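Local coordinates for protein alpha-pyrone synthesis polyketide synthase-like Pks18 (Mycobacterium tuberculosis, PDB 1TED) that probably extends medium- and long-chain aliphatic acyl-CoA starters with malonyl-CoA to make tri- and tetraketide alpha-pyrones, as a homodimeric type III polyketide synthase, at residues Leu309-Pro314 with Val350-Val355; Thr371-Ala376 with Gly385-Ile390. All coordinates share one frame; numbering follows the deposited sequence.

Contact 1 (Leu309-Pro314 with Val350-Val355); sequences LWAIHP and VSLIFV
Val355, Ser351 and Leu352 of helix 349-361 pack on Ala311, His313 and Pro314, where an outer strand of the thiolase fold's C-terminal half, 310-312, runs nearly antiparallel to the helix at 155°, the axes 8.1 Å apart. Val355 works as a forked knob filling the gap between Ala311 CB and the Pro314 ring. Its CG1 branch presses on the small bump of Ala311 CB at 3.5 Å; the side chains of Val355 and Pro314 slide past each other in opposite directions, CG2 meeting Pro314 CD at 3.7 Å. One turn back, Ser351 CB fills the corner between Pro314 CG and His313 CE1, and Ser351 OG turns to the backbone N of Met347. His313 CG stands anti to its backbone N (chi1 172°), and the ring beyond it reaches out beside the helix, where Leu352 N lies at its edge. The imidazole also touches Asn346 and comes within about 3 Å of the side chain of Cys175, the probable nucleophile, consistent with the Cys-His-Asn triad of chalcone synthases. Val340 backs both Pro314 and Val355. Leu352 brings one methyl in beside the main chain: CD1 lies a tight 3.1 Å from Ala311 O.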
ATOM      1  N   LEU A 309      20.828  22.390   0.478  1.00 33.92           N
ATOM      2  CA  LEU A 309      20.077  21.348  -0.238  1.00 32.05           C
ATOM      3  C   LEU A 309      18.585  21.307   0.051  1.00 29.51           C
ATOM      4  O   LEU A 309      18.142  21.081   1.179  1.00 30.34           O
ATOM      5  CB  LEU A 309      20.628  19.941   0.056  1.00 31.31           C
ATOM      6  CG  LEU A 309      22.110  19.602  -0.123  1.00 30.61           C
ATOM      7  CD1 LEU A 309      22.361  18.166   0.312  1.00 26.40           C
ATOM      8  CD2 LEU A 309      22.511  19.808  -1.566  1.00 30.77           C
ATOM      9  N   TRP A 310      17.814  21.517  -0.998  1.00 28.43           N
ATOM     10  CA  TRP A 310      16.379  21.457  -0.917  1.00 26.32           C
ATOM     11  C   TRP A 310      15.961  20.480  -2.004  1.00 26.01           C
ATOM     12  O   TRP A 310      15.964  20.808  -3.188  1.00 27.23           O
ATOM     13  CB  TRP A 310      15.766  22.837  -1.141  1.00 24.54           C
ATOM     14  CG  TRP A 310      15.936  23.744   0.052  1.00 26.29           C
ATOM     15  CD1 TRP A 310      16.922  24.672   0.252  1.00 26.14           C
ATOM     16  CD2 TRP A 310      15.119  23.771   1.232  1.00 25.73           C
ATOM     17  NE1 TRP A 310      16.769  25.271   1.479  1.00 25.15           N
ATOM     18  CE2 TRP A 310      15.670  24.735   2.101  1.00 26.22           C
ATOM     19  CE3 TRP A 310      13.975  23.071   1.637  1.00 25.33           C
ATOM     20  CZ2 TRP A 310      15.115  25.020   3.356  1.00 25.65           C
ATOM     21  CZ3 TRP A 310      13.423  23.352   2.890  1.00 26.64           C
ATOM     22  CH2 TRP A 310      13.997  24.320   3.730  1.00 26.51           C
ATOM     23  N   ALA A 311      15.646  19.259  -1.592  1.00 27.10           N
ATOM     24  CA  ALA A 311      15.212  18.224  -2.526  1.00 27.77           C
ATOM     25  C   ALA A 311      13.704  18.361  -2.699  1.00 27.77           C
ATOM     26  O   ALA A 311      12.911  17.615  -2.110  1.00 29.68           O
ATOM     27  CB  ALA A 311      15.580  16.826  -1.992  1.00 24.67           C
ATOM     28  N   ILE A 312      13.318  19.341  -3.506  1.00 27.96           N
ATOM     29  CA  ILE A 312      11.919  19.611  -3.774  1.00 27.10           C
ATOM     30  C   ILE A 312      11.428  18.699  -4.883  1.00 28.53           C
ATOM     31  O   ILE A 312      12.031  18.639  -5.951  1.00 29.62           O
ATOM     32  CB  ILE A 312      11.724  21.074  -4.212  1.00 27.67           C
ATOM     33  CG1 ILE A 312      12.196  22.013  -3.092  1.00 26.19           C
ATOM     34  CG2 ILE A 312      10.265  21.315  -4.591  1.00 25.57           C
ATOM     35  CD1 ILE A 312      12.181  23.480  -3.468  1.00 27.34           C
ATOM     36  N   HIS A 313      10.339  17.980  -4.631  1.00 28.58           N
ATOM     37  CA  HIS A 313       9.805  17.097  -5.650  1.00 28.20           C
ATOM     38  C   HIS A 313       9.627  17.842  -6.972  1.00 29.13           C
ATOM     39  O   HIS A 313       8.834  18.778  -7.062  1.00 27.75           O
ATOM     40  CB  HIS A 313       8.454  16.522  -5.244  1.00 26.79           C
ATOM     41  CG  HIS A 313       7.790  15.773  -6.353  1.00 26.27           C
ATOM     42  ND1 HIS A 313       8.336  14.630  -6.900  1.00 27.39           N
ATOM     43  CD2 HIS A 313       6.712  16.074  -7.113  1.00 26.31           C
ATOM     44  CE1 HIS A 313       7.629  14.266  -7.955  1.00 26.43           C
ATOM     45  NE2 HIS A 313       6.639  15.127  -8.106  1.00 30.99           N
ATOM     46  N   PRO A 314      10.359  17.420  -8.017  1.00 30.29           N
ATOM     47  CA  PRO A 314      10.261  18.069  -9.330  1.00 29.47           C
ATOM     48  C   PRO A 314       9.059  17.593 -10.137  1.00 29.34           C
ATOM     49  O   PRO A 314       9.207  16.988 -11.190  1.00 31.40           O
ATOM     50  CB  PRO A 314      11.592  17.718  -9.983  1.00 30.14           C
ATOM     51  CG  PRO A 314      11.889  16.356  -9.418  1.00 28.86           C
ATOM     52  CD  PRO A 314      11.481  16.462  -7.974  1.00 28.89           C
ATOM     53  N   VAL A 350       9.327   8.315  -7.769  1.00 26.10           N
ATOM     54  CA  VAL A 350      10.733   8.121  -8.084  1.00 26.34           C
ATOM     55  C   VAL A 350      11.605   9.377  -8.102  1.00 28.32           C
ATOM     56  O   VAL A 350      12.774   9.331  -7.709  1.00 27.99           O
ATOM     57  CB  VAL A 350      10.861   7.440  -9.465  1.00 27.25           C
ATOM     58  CG1 VAL A 350      12.319   7.327  -9.864  1.00 27.16           C
ATOM     59  CG2 VAL A 350      10.184   6.077  -9.436  1.00 23.85           C
ATOM     60  N   SER A 351      11.031  10.491  -8.559  1.00 27.72           N
ATOM     61  CA  SER A 351      11.764  11.746  -8.708  1.00 27.88           C
ATOM     62  C   SER A 351      12.533  12.266  -7.505  1.00 28.61           C
ATOM     63  O   SER A 351      13.668  12.721  -7.632  1.00 30.63           O
ATOM     64  CB  SER A 351      10.823  12.824  -9.231  1.00 25.75           C
ATOM     65  OG  SER A 351      10.320  12.446 -10.500  1.00 24.68           O
ATOM     66  N   LEU A 352      11.928  12.199  -6.334  1.00 28.58           N
ATOM     67  CA  LEU A 352      12.607  12.677  -5.149  1.00 25.84           C
ATOM     68  C   LEU A 352      13.936  11.936  -4.975  1.00 24.65           C
ATOM     69  O   LEU A 352      14.941  12.531  -4.603  1.00 21.70           O
ATOM     70  CB  LEU A 352      11.696  12.476  -3.933  1.00 27.74           C
ATOM     71  CG  LEU A 352      11.865  13.422  -2.745  1.00 30.44           C
ATOM     72  CD1 LEU A 352      11.955  14.856  -3.232  1.00 26.62           C
ATOM     73  CD2 LEU A 352      10.682  13.246  -1.790  1.00 30.84           C
ATOM     74  N   ILE A 353      13.959  10.641  -5.276  1.00 24.73           N
ATOM     75  CA  ILE A 353      15.197   9.879  -5.106  1.00 24.99           C
ATOM     76  C   ILE A 353      16.258  10.188  -6.171  1.00 24.22           C
ATOM     77  O   ILE A 353      17.452  10.101  -5.898  1.00 19.89           O
ATOM     78  CB  ILE A 353      14.899   8.361  -5.020  1.00 25.97           C
ATOM     79  CG1 ILE A 353      14.045   8.088  -3.776  1.00 24.63           C
ATOM     80  CG2 ILE A 353      16.188   7.570  -4.914  1.00 23.96           C
ATOM     81  CD1 ILE A 353      13.474   6.700  -3.706  1.00 30.72           C
ATOM     82  N   PHE A 354      15.826  10.570  -7.373  1.00 25.50           N
ATOM     83  CA  PHE A 354      16.770  10.950  -8.425  1.00 26.42           C
ATOM     84  C   PHE A 354      17.435  12.231  -7.943  1.00 27.69           C
ATOM     85  O   PHE A 354      18.626  12.451  -8.145  1.00 28.31           O
ATOM     86  CB  PHE A 354      16.049  11.246  -9.738  1.00 26.99           C
ATOM     87  CG  PHE A 354      15.971  10.078 -10.671  1.00 28.97           C
ATOM     88  CD1 PHE A 354      15.408   8.877 -10.263  1.00 29.24           C
ATOM     89  CD2 PHE A 354      16.395  10.205 -11.989  1.00 30.64           C
ATOM     90  CE1 PHE A 354      15.260   7.812 -11.159  1.00 30.50           C
ATOM     91  CE2 PHE A 354      16.253   9.149 -12.897  1.00 32.62           C
ATOM     92  CZ  PHE A 354      15.679   7.947 -12.477  1.00 30.70           C
ATOM     93  N   VAL A 355      16.638  13.074  -7.296  1.00 28.31           N
ATOM     94  CA  VAL A 355      17.117  14.340  -6.768  1.00 26.55           C
ATOM     95  C   VAL A 355      18.183  14.155  -5.702  1.00 26.45           C
ATOM     96  O   VAL A 355      19.215  14.825  -5.719  1.00 27.16           O
ATOM     97  CB  VAL A 355      15.948  15.150  -6.187  1.00 25.40           C
ATOM     98  CG1 VAL A 355      16.469  16.331  -5.378  1.00 26.16           C
ATOM     99  CG2 VAL A 355      15.072  15.638  -7.324  1.00 25.52           C
TER

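Contact 2 (Thr371-Ala376 with Gly385-Ile390); sequences TGVAFA and GMLFDI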
ATOM      1  N   THR A 371      23.158  19.515   5.410  1.00 26.72           N
ATOM      2  CA  THR A 371      21.844  19.221   5.967  1.00 25.07           C
ATOM      3  C   THR A 371      20.776  19.596   4.957  1.00 25.56           C
ATOM      4  O   THR A 371      20.770  20.705   4.446  1.00 25.94           O
ATOM      5  CB  THR A 371      21.609  19.995   7.281  1.00 24.15           C
ATOM      6  OG1 THR A 371      22.536  19.534   8.266  1.00 26.06           O
ATOM      7  CG2 THR A 371      20.191  19.785   7.798  1.00 21.72           C
ATOM      8  N   GLY A 372      19.862  18.680   4.677  1.00 24.51           N
ATOM      9  CA  GLY A 372      18.836  18.993   3.710  1.00 24.58           C
ATOM     10  C   GLY A 372      17.435  18.573   4.088  1.00 25.30           C
ATOM     11  O   GLY A 372      17.223  17.777   5.003  1.00 26.12           O
ATOM     12  N   VAL A 373      16.474  19.145   3.375  1.00 23.79           N
ATOM     13  CA  VAL A 373      15.073  18.838   3.572  1.00 22.74           C
ATOM     14  C   VAL A 373      14.524  18.408   2.220  1.00 24.21           C
ATOM     15  O   VAL A 373      14.784  19.045   1.192  1.00 23.79           O
ATOM     16  CB  VAL A 373      14.253  20.066   4.029  1.00 22.44           C
ATOM     17  CG1 VAL A 373      12.777  19.681   4.099  1.00 21.19           C
ATOM     18  CG2 VAL A 373      14.763  20.595   5.394  1.00 19.47           C
ATOM     19  N   ALA A 374      13.783  17.311   2.219  1.00 23.99           N
ATOM     20  CA  ALA A 374      13.176  16.825   0.998  1.00 23.99           C
ATOM     21  C   ALA A 374      11.680  16.745   1.260  1.00 25.19           C
ATOM     22  O   ALA A 374      11.251  16.485   2.389  1.00 26.08           O
ATOM     23  CB  ALA A 374      13.724  15.456   0.643  1.00 22.17           C
ATOM     24  N   PHE A 375      10.885  17.021   0.236  1.00 24.83           N
ATOM     25  CA  PHE A 375       9.445  16.915   0.379  1.00 25.80           C
ATOM     26  C   PHE A 375       8.779  16.794  -0.969  1.00 26.02           C
ATOM     27  O   PHE A 375       9.332  17.204  -1.982  1.00 27.23           O
ATOM     28  CB  PHE A 375       8.850  18.090   1.180  1.00 24.89           C
ATOM     29  CG  PHE A 375       9.107  19.448   0.584  1.00 25.93           C
ATOM     30  CD1 PHE A 375       8.403  19.883  -0.524  1.00 23.98           C
ATOM     31  CD2 PHE A 375      10.041  20.300   1.158  1.00 24.46           C
ATOM     32  CE1 PHE A 375       8.624  21.148  -1.052  1.00 26.45           C
ATOM     33  CE2 PHE A 375      10.268  21.564   0.634  1.00 25.90           C
ATOM     34  CZ  PHE A 375       9.558  21.988  -0.471  1.00 27.11           C
ATOM     35  N   ALA A 376       7.595  16.194  -0.960  1.00 27.38           N
ATOM     36  CA  ALA A 376       6.806  15.993  -2.160  1.00 27.31           C
ATOM     37  C   ALA A 376       5.348  16.117  -1.750  1.00 27.64           C
ATOM     38  O   ALA A 376       5.043  16.278  -0.559  1.00 25.74           O
ATOM     39  CB  ALA A 376       7.085  14.623  -2.747  1.00 28.51           C
ATOM     40  N   GLY A 385       7.668  14.604   3.648  1.00 28.47           N
ATOM     41  CA  GLY A 385       9.077  14.938   3.563  1.00 28.05           C
ATOM     42  C   GLY A 385       9.949  14.432   4.696  1.00 28.39           C
ATOM     43  O   GLY A 385       9.504  13.651   5.548  1.00 26.76           O
ATOM     44  N   MET A 386      11.201  14.888   4.703  1.00 27.32           N
ATOM     45  CA  MET A 386      12.158  14.481   5.721  1.00 26.86           C
ATOM     46  C   MET A 386      13.309  15.466   5.852  1.00 25.78           C
ATOM     47  O   MET A 386      13.615  16.202   4.914  1.00 27.62           O
ATOM     48  CB  MET A 386      12.742  13.103   5.363  1.00 29.04           C
ATOM     49  CG  MET A 386      13.795  13.137   4.244  1.00 30.31           C
ATOM     50  SD  MET A 386      14.730  11.582   4.016  1.00 31.28           S
ATOM     51  CE  MET A 386      15.217  11.684   2.329  1.00 25.88           C
ATOM     52  N   LEU A 387      13.928  15.487   7.030  1.00 24.89           N
ATOM     53  CA  LEU A 387      15.108  16.305   7.287  1.00 24.49           C
ATOM     54  C   LEU A 387      16.224  15.268   7.165  1.00 24.80           C
ATOM     55  O   LEU A 387      16.074  14.154   7.664  1.00 26.52           O
ATOM     56  CB  LEU A 387      15.106  16.886   8.712  1.00 22.80           C
ATOM     57  CG  LEU A 387      16.424  17.566   9.146  1.00 21.99           C
ATOM     58  CD1 LEU A 387      16.674  18.814   8.304  1.00 20.92           C
ATOM     59  CD2 LEU A 387      16.366  17.954  10.616  1.00 17.95           C
ATOM     60  N   PHE A 388      17.328  15.605   6.505  1.00 24.01           N
ATOM     61  CA  PHE A 388      18.398  14.634   6.352  1.00 26.38           C
ATOM     62  C   PHE A 388      19.800  15.223   6.326  1.00 27.07           C
ATOM     63  O   PHE A 388      19.982  16.426   6.136  1.00 29.77           O
ATOM     64  CB  PHE A 388      18.157  13.805   5.080  1.00 26.03           C
ATOM     65  CG  PHE A 388      18.270  14.594   3.805  1.00 26.38           C
ATOM     66  CD1 PHE A 388      19.512  14.817   3.213  1.00 26.69           C
ATOM     67  CD2 PHE A 388      17.135  15.130   3.199  1.00 25.70           C
ATOM     68  CE1 PHE A 388      19.623  15.565   2.031  1.00 27.00           C
ATOM     69  CE2 PHE A 388      17.235  15.878   2.020  1.00 26.28           C
ATOM     70  CZ  PHE A 388      18.481  16.095   1.436  1.00 25.65           C
ATOM     71  N   ASP A 389      20.784  14.353   6.525  1.00 27.42           N
ATOM     72  CA  ASP A 389      22.199  14.717   6.516  1.00 29.92           C
ATOM     73  C   ASP A 389      22.980  13.851   5.515  1.00 31.06           C
ATOM     74  O   ASP A 389      22.832  12.630   5.498  1.00 32.47           O
ATOM     75  CB  ASP A 389      22.813  14.513   7.907  1.00 29.89           C
ATOM     76  CG  ASP A 389      22.712  15.744   8.788  1.00 31.29           C
ATOM     77  OD1 ASP A 389      22.089  16.746   8.371  1.00 32.35           O
ATOM     78  OD2 ASP A 389      23.263  15.707   9.908  1.00 31.74           O
ATOM     79  N   ILE A 390      23.787  14.484   4.669  1.00 30.81           N
ATOM     80  CA  ILE A 390      24.624  13.749   3.726  1.00 31.46           C
ATOM     81  C   ILE A 390      26.062  13.916   4.222  1.00 32.09           C
ATOM     82  O   ILE A 390      26.575  15.037   4.334  1.00 31.33           O
ATOM     83  CB  ILE A 390      24.540  14.299   2.280  1.00 33.46           C
ATOM     84  CG1 ILE A 390      23.123  14.143   1.718  1.00 33.86           C
ATOM     85  CG2 ILE A 390      25.515  13.528   1.379  1.00 33.14           C
ATOM     86  CD1 ILE A 390      22.959  14.753   0.328  1.00 32.88           C
TER
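Phe388 CG sits between its backbone N and carbonyl carbon (chi1 67°), the crowded position, and this starts the phenyl ring toward the neighbouring strand, over Gly372. Thr371 OG1, anti to its carbonyl carbon (chi1 -65°), is placed beside the carboxylate of Asp389. Both pairs belong to an antiparallel beta hairpin within the large thiolase-fold sheet, next to the outermost strand 310-312. Glycine offers no side chain, so the aromatic face can lie directly on the main chain: Gly372 CA makes a CH-pi contact 3.8 Å from the ring centroid, and Gly372 O stands 3.2 Å above the ring plane, displaced toward the rim. The same oxygen accepts Phe388 N at 2.6 Å, and Gly372 N returns the bond to Phe388 O. Ala374 and Met386 form the next hydrogen-bonded pair, with Ala374 N reaching Met386 O at 2.9 Å. On the face with Phe388, Ala374 CB touches ring atom CE2. On the opposite face, with Thr371 and Val373, Leu387 CD1 bridges two methyls, 3.7 Å from Thr371 CG2 and 3.9 Å from Val373 CG2, while Leu297 of helix 281-299 packs on Val373 and Leu387. Thr371 and Asp389 lie side by side, pointing the same way. The threonine hydroxyl donates to Asp389 OD1 over 2.8 Å from the syn side, somewhat out of the carboxylate plane. Gripped at OD1 by this hydroxyl and by Arg250 NH1, the carboxylate probably stays ionised, and the salt bridge ties strand 382-390 to strand 247-256.

How the contacts relate
Contact 1 and contact 2 illustrate how one sheet is covered by a helix at its outermost strand and built from a hairpin beside it. Their centres lie about 9 Å apart, and along the chain they come in series: strand 310-312 meets helix 349-361 before strand 370-378 pairs with strand 382-390. Strand 310-312 is the outermost strand within the chain on its side of the large mixed sheet, running parallel to strand 370-378. Probable hydrogen bonds from Ala311 N to Val373 O and from His313 N to Phe375 O join the two contacts directly. His313 CB also packs on Ala376 CB. Thus the hairpin of contact 2 borders the strand just beyond whose C-terminal end His313 stands near the likely nucleophile.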